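Local atomic coordinates of beta-galactosidase (Trichoderma reesei, PDB entry 3OGS), a protein that probably catalyses the hydrolysis of terminal non-reducing beta-D-galactose residues in beta-D-galactosides, as a glycosidase of family 35. Residues E46-R51 against S74-W79; L276-G281 against N320-F325. One frame throughout, in Å; residues are numbered along the deposited sequence.

Contact 1: residues E46-R51 against S74-W79. With IPT (1-methylethyl 1-thio-beta-D-galactopyranoside), chain E.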
loop_
_atom_site.group_PDB
_atom_site.type_symbol
_atom_site.label_atom_id
_atom_site.label_comp_id
_atom_site.label_asym_id
_atom_site.label_seq_id
_atom_site.Cartn_x
_atom_site.Cartn_y
_atom_site.Cartn_z
ATOM N N GLU A 46 -3.850 -5.439 0.414
ATOM C CA GLU A 46 -3.998 -4.263 1.312
ATOM C C GLU A 46 -4.061 -2.918 0.553
ATOM O O GLU A 46 -3.183 -2.685 -0.280
ATOM C CB GLU A 46 -2.808 -4.222 2.330
ATOM C CG GLU A 46 -3.020 -3.160 3.481
ATOM C CD GLU A 46 -3.723 -3.697 4.776
ATOM O OE1 GLU A 46 -4.103 -4.936 4.906
ATOM O OE2 GLU A 46 -3.858 -2.857 5.712
ATOM N N VAL A 47 -5.067 -2.054 0.821
ATOM C CA VAL A 47 -5.221 -0.686 0.237
ATOM C C VAL A 47 -5.664 0.258 1.402
ATOM O O VAL A 47 -6.552 -0.112 2.224
ATOM C CB VAL A 47 -6.327 -0.629 -0.869
ATOM C CG1 VAL A 47 -6.650 0.820 -1.357
ATOM C CG2 VAL A 47 -6.047 -1.634 -2.082
ATOM N N HIS A 48 -5.086 1.455 1.519
ATOM C CA HIS A 48 -5.422 2.352 2.608
ATOM C C HIS A 48 -6.181 3.597 2.060
ATOM O O HIS A 48 -5.518 4.470 1.421
ATOM C CB HIS A 48 -4.147 2.782 3.483
ATOM C CG HIS A 48 -3.443 1.620 4.159
ATOM N ND1 HIS A 48 -2.142 1.688 4.626
ATOM C CD2 HIS A 48 -3.888 0.377 4.493
ATOM C CE1 HIS A 48 -1.788 0.533 5.172
ATOM N NE2 HIS A 48 -2.835 -0.292 5.106
ATOM N N PRO A 49 -7.521 3.718 2.327
ATOM C CA PRO A 49 -8.289 4.835 1.686
ATOM C C PRO A 49 -7.744 6.222 1.941
ATOM O O PRO A 49 -7.756 7.100 1.031
ATOM C CB PRO A 49 -9.728 4.702 2.197
ATOM C CG PRO A 49 -9.735 3.772 3.389
ATOM C CD PRO A 49 -8.345 2.898 3.251
ATOM N N PHE A 50 -7.215 6.444 3.149
ATOM C CA PHE A 50 -6.644 7.774 3.491
ATOM C C PHE A 50 -5.371 8.177 2.705
ATOM O O PHE A 50 -4.937 9.342 2.754
ATOM C CB PHE A 50 -6.453 7.900 5.060
ATOM C CG PHE A 50 -5.556 6.792 5.664
ATOM C CD1 PHE A 50 -4.157 6.907 5.623
ATOM C CD2 PHE A 50 -6.120 5.636 6.249
ATOM C CE1 PHE A 50 -3.299 5.851 6.150
ATOM C CE2 PHE A 50 -5.257 4.597 6.801
ATOM C CZ PHE A 50 -3.867 4.719 6.710
ATOM N N ARG A 51 -4.694 7.210 2.056
ATOM C CA ARG A 51 -3.495 7.496 1.237
ATOM C C ARG A 51 -3.823 7.747 -0.277
ATOM O O ARG A 51 -2.908 7.944 -1.079
ATOM C CB ARG A 51 -2.438 6.300 1.446
ATOM C CG ARG A 51 -1.700 6.310 2.856
ATOM C CD ARG A 51 -0.804 5.057 3.086
ATOM N NE ARG A 51 0.327 5.354 3.984
ATOM C CZ ARG A 51 0.721 4.631 5.041
ATOM N NH1 ARG A 51 0.026 3.543 5.500
ATOM N NH2 ARG A 51 1.844 5.026 5.681
ATOM N N SER A 74 -8.114 -5.547 2.191
ATOM C CA SER A 74 -7.954 -5.267 3.666
ATOM C C SER A 74 -7.591 -3.824 3.780
ATOM O O SER A 74 -6.806 -3.352 2.907
ATOM C CB SER A 74 -6.801 -6.172 4.172
ATOM O OG SER A 74 -6.509 -5.831 5.530
ATOM N N PHE A 75 -8.117 -3.077 4.803
ATOM C CA PHE A 75 -7.861 -1.627 4.918
ATOM C C PHE A 75 -7.739 -1.182 6.401
ATOM O O PHE A 75 -8.527 -1.668 7.262
ATOM C CB PHE A 75 -8.943 -0.715 4.174
ATOM C CG PHE A 75 -10.345 -0.705 4.790
ATOM C CD1 PHE A 75 -11.304 -1.739 4.576
ATOM C CD2 PHE A 75 -10.707 0.364 5.691
ATOM C CE1 PHE A 75 -12.623 -1.660 5.168
ATOM C CE2 PHE A 75 -12.003 0.465 6.282
ATOM C CZ PHE A 75 -12.944 -0.606 6.091
ATOM N N TYR A 76 -6.807 -0.251 6.668
ATOM C CA TYR A 76 -6.764 0.517 7.961
ATOM C C TYR A 76 -7.696 1.771 7.908
ATOM O O TYR A 76 -7.937 2.322 6.784
ATOM C CB TYR A 76 -5.310 0.998 8.350
ATOM C CG TYR A 76 -4.367 -0.124 8.879
ATOM C CD1 TYR A 76 -4.791 -1.033 9.920
ATOM C CD2 TYR A 76 -3.064 -0.221 8.413
ATOM C CE1 TYR A 76 -3.835 -2.036 10.453
ATOM C CE2 TYR A 76 -2.123 -1.170 8.929
ATOM C CZ TYR A 76 -2.538 -2.089 9.935
ATOM O OH TYR A 76 -1.590 -3.021 10.402
ATOM N N VAL A 77 -8.036 2.283 9.110
ATOM C CA VAL A 77 -8.569 3.643 9.263
ATOM C C VAL A 77 -7.605 4.377 10.235
ATOM O O VAL A 77 -7.182 3.771 11.274
ATOM C CB VAL A 77 -10.037 3.611 9.829
ATOM C CG1 VAL A 77 -10.592 5.062 9.986
ATOM C CG2 VAL A 77 -11.040 2.741 8.920
ATOM N N ASP A 78 -7.247 5.629 9.911
ATOM C CA ASP A 78 -6.313 6.464 10.725
ATOM C C ASP A 78 -7.137 7.414 11.658
ATOM O O ASP A 78 -7.710 8.448 11.174
ATOM C CB ASP A 78 -5.351 7.227 9.749
ATOM C CG ASP A 78 -4.185 7.894 10.436
ATOM O OD1 ASP A 78 -4.167 8.019 11.718
ATOM O OD2 ASP A 78 -3.276 8.411 9.672
ATOM N N TRP A 79 -7.235 7.064 12.969
ATOM C CA TRP A 79 -7.860 7.888 14.045
ATOM C C TRP A 79 -7.403 9.369 14.066
ATOM O O TRP A 79 -8.273 10.319 14.119
ATOM C CB TRP A 79 -7.687 7.171 15.445
ATOM C CG TRP A 79 -8.200 7.856 16.704
ATOM C CD1 TRP A 79 -9.190 8.917 16.814
ATOM C CD2 TRP A 79 -7.876 7.478 18.061
ATOM N NE1 TRP A 79 -9.390 9.194 18.161
ATOM C CE2 TRP A 79 -8.549 8.383 18.924
ATOM C CE3 TRP A 79 -6.939 6.553 18.623
ATOM C CZ2 TRP A 79 -8.456 8.287 20.346
ATOM C CZ3 TRP A 79 -6.830 6.475 20.083
ATOM C CH2 TRP A 79 -7.566 7.356 20.898
HETATM C C1 IPT E . 3.459 -4.969 10.839
HETATM C C2 IPT E . 2.379 -3.927 11.239
HETATM O O2 IPT E . 1.166 -4.638 11.627
HETATM C C3 IPT E . 1.954 -3.065 10.043
HETATM O O3 IPT E . 1.044 -2.027 10.461
HETATM C C4 IPT E . 3.165 -2.406 9.308
HETATM O O4 IPT E . 3.774 -1.503 10.293
HETATM C C5 IPT E . 4.174 -3.564 8.892
HETATM O O5 IPT E . 4.487 -4.283 10.120
HETATM C C6 IPT E . 5.465 -3.045 8.200
HETATM O O6 IPT E . 5.201 -2.314 6.974
HETATM S S1 IPT E . 4.153 -5.639 12.358
HETATM C "C1'" IPT E . 5.184 -6.840 11.507
HETATM C "C2'" IPT E . 6.719 -6.645 11.489
HETATM C "C3'" IPT E . 4.875 -8.229 12.002
#

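Contact 2: residues L276-G281 against N320-F325. With IPT (1-methylethyl 1-thio-beta-D-galactopyranoside), chain E.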
loop_
_atom_site.group_PDB
_atom_site.type_symbol
_atom_site.label_atom_id
_atom_site.label_comp_id
_atom_site.label_asym_id
_atom_site.label_seq_id
_atom_site.Cartn_x
_atom_site.Cartn_y
_atom_site.Cartn_z
ATOM N N LEU A 276 -2.813 -15.983 7.250
ATOM C CA LEU A 276 -1.688 -14.986 7.212
ATOM C C LEU A 276 -2.370 -13.649 6.864
ATOM O O LEU A 276 -2.625 -13.340 5.701
ATOM C CB LEU A 276 -0.598 -15.342 6.173
ATOM C CG LEU A 276 0.146 -16.661 6.471
ATOM C CD1 LEU A 276 1.102 -17.182 5.287
ATOM C CD2 LEU A 276 1.102 -16.578 7.781
ATOM N N VAL A 277 -2.568 -12.861 7.914
ATOM C CA VAL A 277 -3.305 -11.609 7.884
ATOM C C VAL A 277 -2.448 -10.518 7.316
ATOM O O VAL A 277 -2.990 -9.575 6.735
ATOM C CB VAL A 277 -3.917 -11.280 9.312
ATOM C CG1 VAL A 277 -4.636 -9.816 9.368
ATOM C CG2 VAL A 277 -5.030 -12.320 9.638
ATOM N N GLU A 278 -1.117 -10.652 7.403
ATOM C CA GLU A 278 -0.178 -9.699 6.694
ATOM C C GLU A 278 0.997 -10.543 6.268
ATOM O O GLU A 278 1.729 -11.098 7.135
ATOM C CB GLU A 278 0.401 -8.629 7.587
ATOM C CG GLU A 278 -0.544 -7.542 8.041
ATOM C CD GLU A 278 0.134 -6.543 8.998
ATOM O OE1 GLU A 278 1.338 -6.242 8.865
ATOM O OE2 GLU A 278 -0.555 -5.986 9.885
ATOM N N PHE A 279 1.175 -10.698 4.953
ATOM C CA PHE A 279 2.401 -11.392 4.447
ATOM C C PHE A 279 3.117 -10.429 3.428
ATOM O O PHE A 279 2.494 -9.730 2.604
ATOM C CB PHE A 279 2.096 -12.722 3.769
ATOM C CG PHE A 279 3.392 -13.532 3.500
ATOM C CD1 PHE A 279 3.967 -14.272 4.577
ATOM C CD2 PHE A 279 4.022 -13.461 2.240
ATOM C CE1 PHE A 279 5.173 -15.006 4.355
ATOM C CE2 PHE A 279 5.218 -14.153 1.987
ATOM C CZ PHE A 279 5.784 -14.902 3.039
ATOM N N GLN A 280 4.437 -10.481 3.464
ATOM C CA GLN A 280 5.327 -9.497 2.742
ATOM C C GLN A 280 4.965 -9.352 1.210
ATOM O O GLN A 280 4.994 -10.324 0.425
ATOM C CB GLN A 280 6.807 -10.000 2.959
ATOM C CG GLN A 280 7.825 -8.988 2.370
ATOM C CD GLN A 280 9.181 -9.009 3.124
ATOM O OE1 GLN A 280 9.595 -10.060 3.676
ATOM N NE2 GLN A 280 9.877 -7.859 3.148
ATOM N N GLY A 281 4.573 -8.126 0.811
ATOM C CA GLY A 281 4.364 -7.693 -0.604
ATOM C C GLY A 281 5.331 -6.572 -1.032
ATOM O O GLY A 281 5.193 -6.082 -2.158
ATOM N N ASN A 320 -3.463 -12.396 2.954
ATOM C CA ASN A 320 -3.519 -10.986 2.554
ATOM C C ASN A 320 -2.105 -10.448 2.314
ATOM O O ASN A 320 -1.172 -10.688 3.184
ATOM C CB ASN A 320 -4.162 -10.164 3.677
ATOM C CG ASN A 320 -4.192 -8.681 3.350
ATOM O OD1 ASN A 320 -4.776 -8.223 2.309
ATOM N ND2 ASN A 320 -3.616 -7.874 4.291
ATOM N N ILE A 321 -1.931 -9.764 1.175
ATOM C CA ILE A 321 -0.615 -9.235 0.692
ATOM C C ILE A 321 -0.452 -7.746 1.126
ATOM O O ILE A 321 -1.216 -6.838 0.663
ATOM C CB ILE A 321 -0.438 -9.457 -0.887
ATOM C CG1 ILE A 321 -0.578 -10.939 -1.318
ATOM C CG2 ILE A 321 0.958 -8.759 -1.383
ATOM C CD1 ILE A 321 0.462 -11.881 -0.524
ATOM N N TYR A 322 0.489 -7.484 2.092
ATOM C CA TYR A 322 0.721 -6.112 2.656
ATOM C C TYR A 322 2.025 -5.503 2.045
ATOM O O TYR A 322 3.097 -6.140 2.285
ATOM C CB TYR A 322 0.836 -6.141 4.210
ATOM C CG TYR A 322 0.932 -4.767 4.879
ATOM C CD1 TYR A 322 2.051 -3.939 4.687
ATOM C CD2 TYR A 322 -0.151 -4.258 5.671
ATOM C CE1 TYR A 322 2.124 -2.598 5.231
ATOM C CE2 TYR A 322 -0.076 -2.928 6.242
ATOM C CZ TYR A 322 1.064 -2.081 5.990
ATOM O OH TYR A 322 1.107 -0.770 6.525
ATOM N N MET A 323 2.039 -4.443 1.215
ATOM C CA MET A 323 0.880 -3.654 0.564
ATOM C C MET A 323 0.615 -4.292 -0.860
ATOM O O MET A 323 1.522 -4.949 -1.421
ATOM C CB MET A 323 1.401 -2.255 0.304
ATOM C CG MET A 323 1.593 -1.442 1.707
ATOM S SD MET A 323 0.050 -1.403 2.755
ATOM C CE MET A 323 -1.183 -0.256 1.913
ATOM N N THR A 324 -0.591 -4.119 -1.430
ATOM C CA THR A 324 -0.853 -4.395 -2.872
ATOM C C THR A 324 -0.868 -3.053 -3.638
ATOM O O THR A 324 -0.345 -2.991 -4.774
ATOM C CB THR A 324 -2.153 -5.206 -3.023
ATOM O OG1 THR A 324 -1.940 -6.509 -2.334
ATOM C CG2 THR A 324 -2.550 -5.478 -4.493
ATOM N N PHE A 325 -1.519 -1.991 -3.087
ATOM C CA PHE A 325 -1.332 -0.659 -3.609
ATOM C C PHE A 325 -1.037 0.225 -2.370
ATOM O O PHE A 325 -1.839 0.274 -1.443
ATOM C CB PHE A 325 -2.650 -0.135 -4.302
ATOM C CG PHE A 325 -2.633 1.366 -4.542
ATOM C CD1 PHE A 325 -1.780 1.938 -5.530
ATOM C CD2 PHE A 325 -3.455 2.226 -3.752
ATOM C CE1 PHE A 325 -1.754 3.406 -5.716
ATOM C CE2 PHE A 325 -3.470 3.641 -3.922
ATOM C CZ PHE A 325 -2.625 4.261 -4.913
HETATM C C1 IPT E . 3.459 -4.969 10.839
HETATM C C2 IPT E . 2.379 -3.927 11.239
HETATM O O2 IPT E . 1.166 -4.638 11.627
HETATM C C3 IPT E . 1.954 -3.065 10.043
HETATM O O3 IPT E . 1.044 -2.027 10.461
HETATM C C4 IPT E . 3.165 -2.406 9.308
HETATM O O4 IPT E . 3.774 -1.503 10.293
HETATM C C5 IPT E . 4.174 -3.564 8.892
HETATM O O5 IPT E . 4.487 -4.283 10.120
HETATM C C6 IPT E . 5.465 -3.045 8.200
HETATM O O6 IPT E . 5.201 -2.314 6.974
HETATM S S1 IPT E . 4.153 -5.639 12.358
HETATM C "C1'" IPT E . 5.184 -6.840 11.507
HETATM C "C2'" IPT E . 6.719 -6.645 11.489
HETATM C "C3'" IPT E . 4.875 -8.229 12.002
#

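Contact 1: residues E46-R51 against S74-W79
At the C-terminal ends of two neighbouring parallel strands of the TIM barrel, E46 pairs with S74 beside the galactose site. The strands part just beyond this bridge. V47 N donates to S74 O across the strands, at 3.0 Å. Next to it the side chains make their own bond. S74 OG gives its hydrogen to E46 OE1 at 2.6 Å, arriving from 41° above the carboxylate plane. The other oxygen, E46 OE2, takes H48 NE2 at 2.8 Å on its anti lone pair, with the bond in the plane of the imidazole. OE2 also forms a salt bridge with R114. On the far nitrogen of the same ring, H48 ND1 accepts R51 NH1 at 3.0 Å. With both nitrogens bonded, the rotation of the imidazole is fixed.

Y76 runs alongside H48, its CD2 3.3 Å from H48 NE2. The two ring planes are 42° apart, so this is an oblique packing. E46 OE2 lies over a face of the Y76 ring, toward the rim. At the far end of that ring, Y76 OH accepts the O3 hydroxyl of the thiogalactoside at 2.8 Å, and it is also bonded to N179. The buried carbonyl oxygen Y76 O has no hydrogen-bond partner and faces the edge of the F50 ring. F50 holds CG between its backbone N and carbonyl carbon (chi1 57°), which brings the ring back between H48 and D78. H48 CB covers one face. On the opposite face D78 CB makes a CH-pi contact, 3.9 Å from the centroid of the F50 ring.

Contact 2: residues L276-G281 against N320-F325
N320 ND2 is shared by two acceptors, V277 O at 3.0 Å and the carboxylate of E46. The bond to V277 O lies close to the amide plane of N320. It is reached because CG stands anti to the backbone N (chi1 177°). The amide oxygen OD1 is taken by S44, so both ends of the group are held.

V277 and E278 form a corner in the strand, and the side-chain amide bonds right at that corner. Before the corner N320 N donates to L276 O. After it the main chains pair in parallel, F279 N to N320 O at 2.9 Å and Y322 N to F279 O. G281 N closes the ladder on Y322 O at 2.9 Å, approaching from 47° above the carbonyl plane. G281 CA packs against I321 CG2 at 3.7 Å.

E278 and Y322 point the same way, side by side, into the pocket. E278 OE1 lies over one face of the Y322 ring, 4.0 Å from CD2. M323 SD covers the opposite face, and a cis peptide joins Y322 to M323. E278 OE2 accepts the O2 hydroxyl of the ligand at 2.8 Å and forms a salt bridge with R114, while OE1 is bonded to Y240. With an alanine here, the sugar O2 would probably lose its acceptor, R114 one of its two carboxylate partners, and the Y322 face its cover. E278 OE1 sits 3.2 Å from the anomeric carbon C1 of the thiogalactoside. This placement of a strand-end glutamate is consistent with the nucleophile position of retaining family 35 barrels.

In the fold
Contact 1 joins strands 38-46 and 72-76, and contact 2 joins 275-280 and 318-322. Strand 318-322 also pairs with 38-46, which brings the last barrel strand against the first. The two contacts meet along that seam, their centres about 13 Å apart. E46 N lies 3.0 Å from I321 O, a probable hydrogen bond, beside the side-chain tie between E46 and N320. Nearby, H48 CE1 packs on M323 CE at 3.4 Å. Toward the ligand, Y76 OH comes to 3.2 Å from E278 OE2. Both contacts thus reach one thiogalactoside, contact 1 at O3 and contact 2 at O2. R114 bridges E46 and E278 between them.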